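Local atomic coordinates of phosphoglycerol transferase GacH (Streptococcus pyogenes MGAS5005, PDB entry 6DGM), a protein that probably transfers glycerol phosphate onto the rhamnose polysaccharide of the streptococcal cell wall, using a manganese-binding extracellular domain of the alkaline phosphatase clan. Residues Y43-S48 with S202-Q207; I136-A141 with K159-S164; V265-D270 with D292-S297. One frame throughout, in Å; residues are numbered along the deposited sequence.

Interaction 1 (Y43-S48 with S202-Q207); sequences YLLSES and SVITMQ. With MN (manganese (II) ion), chain C; 1GP (sn-glycerol-1-phosphate), chain D.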
loop_
_atom_site.group_PDB
_atom_site.type_symbol
_atom_site.label_atom_id
_atom_site.label_comp_id
_atom_site.label_asym_id
_atom_site.label_seq_id
_atom_site.Cartn_x
_atom_site.Cartn_y
_atom_site.Cartn_z
ATOM N N TYR A 43 2.621 7.184 1.525
ATOM C CA TYR A 43 2.332 5.840 1.037
ATOM C C TYR A 43 3.103 5.678 -0.262
ATOM O O TYR A 43 2.851 6.406 -1.224
ATOM C CB TYR A 43 0.837 5.619 0.806
ATOM C CG TYR A 43 0.025 5.265 2.033
ATOM C CD1 TYR A 43 0.506 5.510 3.312
ATOM C CD2 TYR A 43 -1.235 4.702 1.910
ATOM C CE1 TYR A 43 -0.252 5.192 4.434
ATOM C CE2 TYR A 43 -1.994 4.379 3.019
ATOM C CZ TYR A 43 -1.506 4.622 4.272
ATOM O OH TYR A 43 -2.260 4.293 5.385
ATOM N N LEU A 44 4.065 4.767 -0.273
ATOM C CA LEU A 44 5.041 4.646 -1.359
ATOM C C LEU A 44 4.851 3.267 -1.975
ATOM O O LEU A 44 5.353 2.267 -1.454
ATOM C CB LEU A 44 6.441 4.815 -0.799
ATOM C CG LEU A 44 7.576 5.211 -1.749
ATOM C CD1 LEU A 44 7.655 4.248 -2.916
ATOM C CD2 LEU A 44 7.410 6.618 -2.248
ATOM N N LEU A 45 4.081 3.211 -3.058
ATOM C CA LEU A 45 3.905 1.997 -3.848
ATOM C C LEU A 45 5.113 1.902 -4.765
ATOM O O LEU A 45 5.277 2.723 -5.669
ATOM C CB LEU A 45 2.595 2.076 -4.619
ATOM C CG LEU A 45 2.149 0.824 -5.390
ATOM C CD1 LEU A 45 0.706 0.949 -5.880
ATOM C CD2 LEU A 45 3.095 0.508 -6.571
ATOM N N SER A 46 5.965 0.918 -4.514
ATOM C CA SER A 46 7.206 0.710 -5.255
ATOM C C SER A 46 6.912 -0.353 -6.314
ATOM O O SER A 46 6.852 -1.552 -6.017
ATOM C CB SER A 46 8.312 0.285 -4.297
ATOM O OG SER A 46 9.557 0.159 -4.973
ATOM N N GLU A 47 6.685 0.101 -7.541
ATOM C CA GLU A 47 6.200 -0.745 -8.620
ATOM C C GLU A 47 7.033 -2.002 -8.770
ATOM O O GLU A 47 8.246 -1.944 -8.954
ATOM C CB GLU A 47 6.246 0.080 -9.905
ATOM C CG GLU A 47 5.878 -0.683 -11.190
ATOM C CD GLU A 47 4.521 -1.345 -11.097
ATOM O OE1 GLU A 47 4.479 -2.587 -11.165
ATOM O OE2 GLU A 47 3.511 -0.634 -10.958
ATOM N N SER A 48 6.360 -3.134 -8.703
ATOM C CA SER A 48 6.930 -4.446 -8.974
ATOM C C SER A 48 8.061 -4.837 -8.033
ATOM O O SER A 48 8.819 -5.755 -8.351
ATOM C CB SER A 48 7.396 -4.549 -10.435
ATOM O OG SER A 48 6.297 -4.530 -11.320
ATOM N N SER A 202 0.520 10.209 -1.621
ATOM C CA SER A 202 0.259 8.916 -2.243
ATOM C C SER A 202 1.122 8.834 -3.488
ATOM O O SER A 202 0.883 9.558 -4.459
ATOM C CB SER A 202 -1.207 8.749 -2.621
ATOM O OG SER A 202 -1.402 7.446 -3.190
ATOM N N VAL A 203 2.113 7.954 -3.466
ATOM C CA VAL A 203 3.136 7.893 -4.502
ATOM C C VAL A 203 3.088 6.529 -5.170
ATOM O O VAL A 203 2.990 5.497 -4.496
ATOM C CB VAL A 203 4.521 8.148 -3.886
ATOM C CG1 VAL A 203 5.590 8.118 -4.948
ATOM C CG2 VAL A 203 4.552 9.486 -3.141
ATOM N N ILE A 204 3.178 6.529 -6.499
ATOM C CA ILE A 204 3.197 5.308 -7.292
ATOM C C ILE A 204 4.382 5.404 -8.249
ATOM O O ILE A 204 4.362 6.209 -9.190
ATOM C CB ILE A 204 1.895 5.120 -8.076
ATOM C CG1 ILE A 204 0.657 5.144 -7.166
ATOM C CG2 ILE A 204 1.913 3.798 -8.850
ATOM C CD1 ILE A 204 0.012 6.533 -7.059
ATOM N N THR A 205 5.398 4.585 -8.023
ATOM C CA THR A 205 6.596 4.694 -8.845
ATOM C C THR A 205 6.372 4.055 -10.211
ATOM O O THR A 205 5.338 3.428 -10.479
ATOM C CB THR A 205 7.823 4.082 -8.173
ATOM O OG1 THR A 205 7.692 2.655 -8.131
ATOM C CG2 THR A 205 8.020 4.641 -6.769
ATOM N N MET A 206 7.378 4.211 -11.083
ATOM C CA MET A 206 7.361 3.576 -12.391
ATOM C C MET A 206 8.661 2.890 -12.786
ATOM O O MET A 206 8.635 2.088 -13.725
ATOM C CB MET A 206 7.016 4.603 -13.480
ATOM C CG MET A 206 5.551 4.749 -13.777
ATOM S SD MET A 206 4.826 3.210 -14.407
ATOM C CE MET A 206 4.938 3.411 -16.174
ATOM N N GLN A 207 9.780 3.175 -12.117
ATOM C CA GLN A 207 11.077 2.717 -12.611
ATOM C C GLN A 207 11.084 1.226 -12.951
ATOM O O GLN A 207 11.590 0.830 -14.012
ATOM C CB GLN A 207 12.167 3.012 -11.595
ATOM C CG GLN A 207 13.548 2.600 -12.064
ATOM C CD GLN A 207 14.551 2.711 -10.961
ATOM O OE1 GLN A 207 14.918 3.811 -10.567
ATOM N NE2 GLN A 207 14.963 1.569 -10.408
HETATM MN MN MN C . 2.290 -2.555 -10.709
HETATM C C3 1GP D . 0.925 2.801 -14.821
HETATM O O3 1GP D . 0.504 2.254 -12.482
HETATM C C2 1GP D . 0.316 1.819 -13.844
HETATM O O2 1GP D . 0.224 4.042 -14.867
HETATM C C1 1GP D . 0.909 0.431 -14.031
HETATM O O1P 1GP D . 0.127 -0.546 -13.336
HETATM O O2P 1GP D . 1.701 -2.641 -12.885
HETATM O O3P 1GP D . -0.907 -2.785 -13.210
HETATM O O4P 1GP D . 0.626 -2.234 -15.165
HETATM P P 1GP D . 0.422 -2.114 -13.624
HETATM O O HOH W 1 3.137 1.902 -11.618
#
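Backbone bonds join Tyr43-Leu45 to Ser202-Ile204 as parallel neighbours: Val203 N donates to Tyr43 O and Leu45 N to Val203 O, with Thr205 N adding the last bond, to Leu45 O. Just past the strand ends a side chain continues the ladder. Thr205 holds OG1 between its own backbone N and carbonyl carbon (chi1 70°), where it accepts Glu47 N at 2.8 Å.

Apolar contacts flank these bonds. On one face Leu44 CD2 touches Val203 CG1 at 3.6 Å, the two side chains crossing obliquely, while Leu44 CD1 reaches Thr205 CG2; helix 182-192 packs here. On the other, Leu45 CD2 lies 4.2 Å from Ile204 CG2.

Metal and water bonds gather at the C-terminal end. Glu47 chelates manganese through OE1 and OE2, at 2.2 and 2.3 Å, and Ser48 OG donates to the anti lone pair of OE1. A water donates to Glu47 OE2 (2.6 Å) and Thr205 O, and bonds glycerol phosphate O3. Met206 SD approaches ligand C3 at 3.9 Å. Thr89, Asp270 and His271 complete the protein ligands of the metal, in an active-site layout characteristic of the alkaline phosphatase clan: metal and phosphate at the C-terminal ends of parallel strands.

Interaction 2 (I136-A141 with K159-S164); sequences IAMHPA and KFLALS. With 1GP (sn-glycerol-1-phosphate), chain D.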
loop_
_atom_site.group_PDB
_atom_site.type_symbol
_atom_site.label_atom_id
_atom_site.label_comp_id
_atom_site.label_asym_id
_atom_site.label_seq_id
_atom_site.Cartn_x
_atom_site.Cartn_y
_atom_site.Cartn_z
ATOM N N ILE A 136 -1.167 15.179 -1.534
ATOM C CA ILE A 136 -0.362 15.205 -2.750
ATOM C C ILE A 136 -0.251 13.800 -3.312
ATOM O O ILE A 136 0.141 12.880 -2.591
ATOM C CB ILE A 136 1.050 15.771 -2.467
ATOM C CG1 ILE A 136 0.953 17.198 -1.919
ATOM C CG2 ILE A 136 1.932 15.659 -3.731
ATOM C CD1 ILE A 136 2.284 17.767 -1.398
ATOM N N ALA A 137 -0.584 13.632 -4.601
ATOM C CA ALA A 137 -0.360 12.390 -5.320
ATOM C C ALA A 137 0.751 12.568 -6.348
ATOM O O ALA A 137 0.963 13.663 -6.858
ATOM C CB ALA A 137 -1.650 11.924 -6.043
ATOM N N MET A 138 1.459 11.479 -6.643
ATOM C CA MET A 138 2.586 11.514 -7.568
ATOM C C MET A 138 2.691 10.201 -8.321
ATOM O O MET A 138 2.721 9.141 -7.694
ATOM C CB MET A 138 3.894 11.718 -6.792
ATOM C CG MET A 138 3.891 12.959 -5.954
ATOM S SD MET A 138 5.383 13.137 -4.922
ATOM C CE MET A 138 6.617 12.952 -6.095
ATOM N N HIS A 139 2.798 10.277 -9.652
ATOM C CA HIS A 139 2.991 9.082 -10.474
ATOM C C HIS A 139 3.594 9.455 -11.823
ATOM O O HIS A 139 2.988 10.234 -12.567
ATOM C CB HIS A 139 1.654 8.389 -10.714
ATOM C CG HIS A 139 1.747 7.194 -11.619
ATOM N ND1 HIS A 139 2.583 6.129 -11.357
ATOM C CD2 HIS A 139 1.077 6.875 -12.753
ATOM C CE1 HIS A 139 2.426 5.207 -12.294
ATOM N NE2 HIS A 139 1.531 5.646 -13.162
ATOM N N PRO A 140 4.788 8.935 -12.188
ATOM C CA PRO A 140 5.410 9.373 -13.451
ATOM C C PRO A 140 4.876 8.636 -14.682
ATOM O O PRO A 140 5.592 7.927 -15.384
ATOM C CB PRO A 140 6.905 9.153 -13.193
ATOM C CG PRO A 140 7.027 8.268 -12.049
ATOM C CD PRO A 140 5.738 8.227 -11.303
ATOM N N ALA A 141 3.595 8.838 -14.953
ATOM C CA ALA A 141 2.974 8.441 -16.214
ATOM C C ALA A 141 1.785 9.377 -16.403
ATOM O O ALA A 141 1.762 10.477 -15.838
ATOM C CB ALA A 141 2.613 6.948 -16.208
ATOM N N LYS A 159 -2.617 18.436 -5.345
ATOM C CA LYS A 159 -1.623 18.243 -6.380
ATOM C C LYS A 159 -1.611 16.782 -6.797
ATOM O O LYS A 159 -1.807 15.877 -5.980
ATOM C CB LYS A 159 -0.211 18.595 -5.899
ATOM C CG LYS A 159 0.012 20.081 -5.717
ATOM C CD LYS A 159 1.488 20.388 -5.479
ATOM C CE LYS A 159 1.724 21.891 -5.330
ATOM N NZ LYS A 159 3.166 22.161 -5.125
ATOM N N PHE A 160 -1.366 16.562 -8.078
ATOM C CA PHE A 160 -1.142 15.217 -8.624
ATOM C C PHE A 160 -0.032 15.382 -9.660
ATOM O O PHE A 160 -0.291 15.730 -10.818
ATOM C CB PHE A 160 -2.425 14.636 -9.215
ATOM C CG PHE A 160 -2.302 13.223 -9.719
ATOM C CD1 PHE A 160 -1.126 12.502 -9.634
ATOM C CD2 PHE A 160 -3.404 12.612 -10.284
ATOM C CE1 PHE A 160 -1.040 11.199 -10.125
ATOM C CE2 PHE A 160 -3.323 11.312 -10.796
ATOM C CZ PHE A 160 -2.142 10.604 -10.699
ATOM N N LEU A 161 1.208 15.166 -9.224
ATOM C CA LEU A 161 2.338 15.219 -10.137
ATOM C C LEU A 161 2.261 14.023 -11.066
ATOM O O LEU A 161 2.129 12.883 -10.609
ATOM C CB LEU A 161 3.668 15.181 -9.395
ATOM C CG LEU A 161 4.130 16.490 -8.744
ATOM C CD1 LEU A 161 3.252 16.865 -7.555
ATOM C CD2 LEU A 161 5.595 16.352 -8.329
ATOM N N ALA A 162 2.354 14.289 -12.364
ATOM C CA ALA A 162 2.287 13.244 -13.369
ATOM C C ALA A 162 3.110 13.673 -14.573
ATOM O O ALA A 162 3.370 14.862 -14.781
ATOM C CB ALA A 162 0.839 12.968 -13.797
ATOM N N LEU A 163 3.512 12.692 -15.401
ATOM C CA LEU A 163 4.225 13.056 -16.623
ATOM C C LEU A 163 3.300 13.757 -17.609
ATOM O O LEU A 163 3.753 14.565 -18.425
ATOM C CB LEU A 163 4.839 11.833 -17.291
ATOM C CG LEU A 163 6.130 11.281 -16.683
ATOM C CD1 LEU A 163 6.714 10.215 -17.618
ATOM C CD2 LEU A 163 7.143 12.363 -16.403
ATOM N N SER A 164 2.009 13.433 -17.580
ATOM C CA SER A 164 1.046 14.113 -18.424
ATOM C C SER A 164 -0.323 14.044 -17.768
ATOM O O SER A 164 -0.579 13.217 -16.885
ATOM C CB SER A 164 0.974 13.498 -19.833
ATOM O OG SER A 164 0.487 12.168 -19.827
HETATM C C3 1GP D . 0.925 2.801 -14.821
HETATM O O3 1GP D . 0.504 2.254 -12.482
HETATM C C2 1GP D . 0.316 1.819 -13.844
HETATM O O2 1GP D . 0.224 4.042 -14.867
HETATM C C1 1GP D . 0.909 0.431 -14.031
HETATM O O1P 1GP D . 0.127 -0.546 -13.336
HETATM O O2P 1GP D . 1.701 -2.641 -12.885
HETATM O O3P 1GP D . -0.907 -2.785 -13.210
HETATM O O4P 1GP D . 0.626 -2.234 -15.165
HETATM P P 1GP D . 0.422 -2.114 -13.624
#
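Ala137 and Phe160 meet at the apolar centre of two parallel strands joined through helix 148-154, a beta-alpha-beta crossover at the edge of the large mixed sheet. Phe160 CG, anti to its backbone N (chi1 -176°), stands 4.0 Å from Ala137 CB, and Phe160 CD1 comes closer to the same methyl, at 3.7 Å. The next atom of the ring, Phe160 CE1, meets His139 CB at 3.9 Å, this methylene approaching the ring edge-on. Tyr152 of the connecting helix adds an edge-to-face contact to Phe160.

On the opposite face Met138 and Leu161 run alongside each other in the same direction, with Met138 CG 4.1 Å from Leu161 CB. Leu161 CD1 also reaches Ile136 CG2. Between the two faces run the backbone bonds Ala137 N to Lys159 O, Leu161 N to Ala137 O and His139 N to Leu161 O.

Beyond them the regular ladder gives way to an inverse gamma turn centred on Pro140, closed by Ala141 N to His139 O. Ala141 O then receives weak bonds from Leu163 N and Ser164 N, while Leu163 CD1 packs at 3.4 Å from Pro140 O.

At the polar edge the His139 imidazole is held at both nitrogens. ND1 is bonded to Ile204 O of the adjoining strand, and His139 NE2 makes a 2.7 Å hydrogen bond to glycerol phosphate O2, which lies close to the imidazole plane.

Interaction 3 (V265-D270 with D292-S297); sequences VVFYGD and DYFIWS. With MN (manganese (II) ion), chain C.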
loop_
_atom_site.group_PDB
_atom_site.type_symbol
_atom_site.label_atom_id
_atom_site.label_comp_id
_atom_site.label_asym_id
_atom_site.label_seq_id
_atom_site.Cartn_x
_atom_site.Cartn_y
_atom_site.Cartn_z
ATOM N N VAL A 265 6.674 6.497 6.555
ATOM C CA VAL A 265 6.587 5.958 5.202
ATOM C C VAL A 265 6.032 4.541 5.289
ATOM O O VAL A 265 6.549 3.705 6.043
ATOM C CB VAL A 265 7.967 5.924 4.525
ATOM C CG1 VAL A 265 7.865 5.316 3.136
ATOM C CG2 VAL A 265 8.601 7.324 4.462
ATOM N N VAL A 266 4.989 4.272 4.508
ATOM C CA VAL A 266 4.497 2.923 4.261
ATOM C C VAL A 266 4.995 2.550 2.868
ATOM O O VAL A 266 4.544 3.117 1.875
ATOM C CB VAL A 266 2.969 2.851 4.333
ATOM C CG1 VAL A 266 2.497 1.430 4.063
ATOM C CG2 VAL A 266 2.453 3.347 5.689
ATOM N N PHE A 267 5.955 1.633 2.798
ATOM C CA PHE A 267 6.655 1.282 1.569
ATOM C C PHE A 267 6.317 -0.160 1.240
ATOM O O PHE A 267 6.440 -1.033 2.096
ATOM C CB PHE A 267 8.163 1.402 1.827
ATOM C CG PHE A 267 9.018 1.113 0.633
ATOM C CD1 PHE A 267 9.356 -0.193 0.318
ATOM C CD2 PHE A 267 9.505 2.144 -0.155
ATOM C CE1 PHE A 267 10.149 -0.476 -0.777
ATOM C CE2 PHE A 267 10.315 1.862 -1.263
ATOM C CZ PHE A 267 10.629 0.544 -1.563
ATOM N N TYR A 268 5.931 -0.426 -0.012
ATOM C CA TYR A 268 5.539 -1.784 -0.358
ATOM C C TYR A 268 5.642 -1.994 -1.859
ATOM O O TYR A 268 5.427 -1.068 -2.646
ATOM C CB TYR A 268 4.103 -2.107 0.117
ATOM C CG TYR A 268 3.022 -1.353 -0.633
ATOM C CD1 TYR A 268 2.748 -0.019 -0.351
ATOM C CD2 TYR A 268 2.265 -1.986 -1.622
ATOM C CE1 TYR A 268 1.755 0.666 -1.027
ATOM C CE2 TYR A 268 1.268 -1.304 -2.309
ATOM C CZ TYR A 268 1.016 0.011 -2.003
ATOM O OH TYR A 268 0.018 0.667 -2.684
ATOM N N GLY A 269 5.954 -3.228 -2.245
ATOM C CA GLY A 269 5.784 -3.610 -3.632
ATOM C C GLY A 269 4.348 -4.037 -3.879
ATOM O O GLY A 269 3.720 -4.726 -3.067
ATOM N N ASP A 270 3.809 -3.626 -5.034
ATOM C CA ASP A 270 2.406 -3.918 -5.323
ATOM C C ASP A 270 2.169 -5.376 -5.711
ATOM O O ASP A 270 1.114 -5.935 -5.397
ATOM C CB ASP A 270 1.827 -2.950 -6.356
ATOM C CG ASP A 270 2.627 -2.874 -7.665
ATOM O OD1 ASP A 270 3.795 -3.319 -7.724
ATOM O OD2 ASP A 270 2.063 -2.375 -8.664
ATOM N N ASP A 292 7.401 -7.354 -0.440
ATOM C CA ASP A 292 7.968 -6.762 0.774
ATOM C C ASP A 292 7.254 -5.480 1.161
ATOM O O ASP A 292 6.829 -4.709 0.301
ATOM C CB ASP A 292 9.446 -6.448 0.527
ATOM C CG ASP A 292 10.239 -7.684 0.180
ATOM O OD1 ASP A 292 10.282 -8.046 -1.027
ATOM O OD2 ASP A 292 10.791 -8.315 1.121
ATOM N N TYR A 293 7.126 -5.253 2.466
ATOM C CA TYR A 293 6.658 -3.966 2.957
ATOM C C TYR A 293 7.430 -3.576 4.215
ATOM O O TYR A 293 7.960 -4.420 4.942
ATOM C CB TYR A 293 5.143 -3.948 3.264
ATOM C CG TYR A 293 4.802 -4.446 4.662
ATOM C CD1 TYR A 293 4.748 -3.562 5.734
ATOM C CD2 TYR A 293 4.568 -5.800 4.917
ATOM C CE1 TYR A 293 4.477 -4.004 7.006
ATOM C CE2 TYR A 293 4.295 -6.250 6.198
ATOM C CZ TYR A 293 4.243 -5.346 7.236
ATOM O OH TYR A 293 3.971 -5.753 8.521
ATOM N N PHE A 294 7.470 -2.274 4.468
ATOM C CA PHE A 294 7.903 -1.759 5.759
ATOM C C PHE A 294 7.133 -0.487 6.088
ATOM O O PHE A 294 6.604 0.196 5.206
ATOM C CB PHE A 294 9.428 -1.563 5.861
ATOM C CG PHE A 294 10.010 -0.500 4.955
ATOM C CD1 PHE A 294 9.866 0.838 5.252
ATOM C CD2 PHE A 294 10.762 -0.853 3.841
ATOM C CE1 PHE A 294 10.414 1.814 4.448
ATOM C CE2 PHE A 294 11.333 0.122 3.035
ATOM C CZ PHE A 294 11.165 1.457 3.343
ATOM N N ILE A 295 7.074 -0.188 7.382
ATOM C CA ILE A 295 6.448 1.015 7.905
ATOM C C ILE A 295 7.516 1.658 8.780
ATOM O O ILE A 295 7.882 1.099 9.818
ATOM C CB ILE A 295 5.171 0.710 8.698
ATOM C CG1 ILE A 295 4.145 -0.001 7.799
ATOM C CG2 ILE A 295 4.589 2.005 9.235
ATOM C CD1 ILE A 295 2.827 -0.381 8.488
ATOM N N TRP A 296 8.073 2.785 8.319
ATOM C CA TRP A 296 9.267 3.384 8.908
ATOM C C TRP A 296 8.996 4.851 9.204
ATOM O O TRP A 296 8.539 5.583 8.320
ATOM C CB TRP A 296 10.429 3.287 7.912
ATOM C CG TRP A 296 11.726 3.943 8.330
ATOM C CD1 TRP A 296 12.775 3.342 8.947
ATOM C CD2 TRP A 296 12.105 5.313 8.137
ATOM N NE1 TRP A 296 13.784 4.242 9.155
ATOM C CE2 TRP A 296 13.399 5.463 8.670
ATOM C CE3 TRP A 296 11.472 6.424 7.579
ATOM C CZ2 TRP A 296 14.085 6.685 8.650
ATOM C CZ3 TRP A 296 12.147 7.630 7.551
ATOM C CH2 TRP A 296 13.445 7.753 8.078
ATOM N N SER A 297 9.298 5.275 10.437
ATOM C CA SER A 297 9.239 6.670 10.860
ATOM C C SER A 297 10.646 7.247 10.967
ATOM O O SER A 297 11.629 6.526 11.168
ATOM C CB SER A 297 8.543 6.809 12.220
ATOM O OG SER A 297 7.272 6.196 12.236
HETATM MN MN MN C . 2.290 -2.555 -10.709
#
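Phe267 and Phe294 face each other across an antiparallel hydrogen-bonded pair, and Phe267 can be followed outward. Its CB lies over one face of the Phe294 ring, 3.5 Å from the centroid and 17° off the normal, a CH-pi contact. Phe267 CG meets Phe294 CZ and CE2, both at 3.5 Å. Phe267 CD1 is 3.4 Å from Phe294 CE2, whereas Phe267 CD2 is farther from the other ring, 3.9 Å from Phe294 CZ. Phe267 CE1 still reaches Phe294 CE2. The two planes are nearly parallel, at 5°, but displaced, with little ring-on-ring overlap; the methylene, more than the ring, lies over the face of Phe294. Phe294 CG stands between its backbone N and carbonyl carbon (chi1 66°), on the side of the sheet where Phe267 CB lies.

Each of these residues donates its N to the O of the other at 2.9 Å, and Val265 and Trp296 exchange a second such pair of bonds. Gly269 N to Asp292 O extends the ladder. On the other face Tyr268 CB touches Tyr293 CB at 3.8 Å, and Val266 packs near Ile295.

Past the strand, Asp270 OD2 binds manganese at 2.1 Å, while its OD1 accepts Ser48 N. The contact is therefore aromatic and aliphatic over a regular ladder, with a single charged ligand at its end; the backbone bonds fix the path of the chain leading to Asp270, and the bond from Ser48 N probably helps orient the carboxylate toward the cation.

How the interactions relate
From the N terminus, strand 40-46 is the first strand, and interaction 1 closes a long loop by pairing it with strand 200-204. Interaction 2 falls within that loop, closing a much shorter crossover between 135-139 and 159-162; interaction 3 follows in series, joining 263-269 to 290-297. No loops cross. All three form part of one mixed sheet, in the order 159-162, 135-139, 200-204, 40-46, 263-269, 290-297. Ser202 N to Ile136 O links interactions 1 and 2, and Leu44 N to Val266 O links 1 and 3. Interactions 1 and 2 share the glycerol phosphate, 1 and 3 the manganese, whereas 2 and 3 do not touch, their centres lying about 20 Å apart.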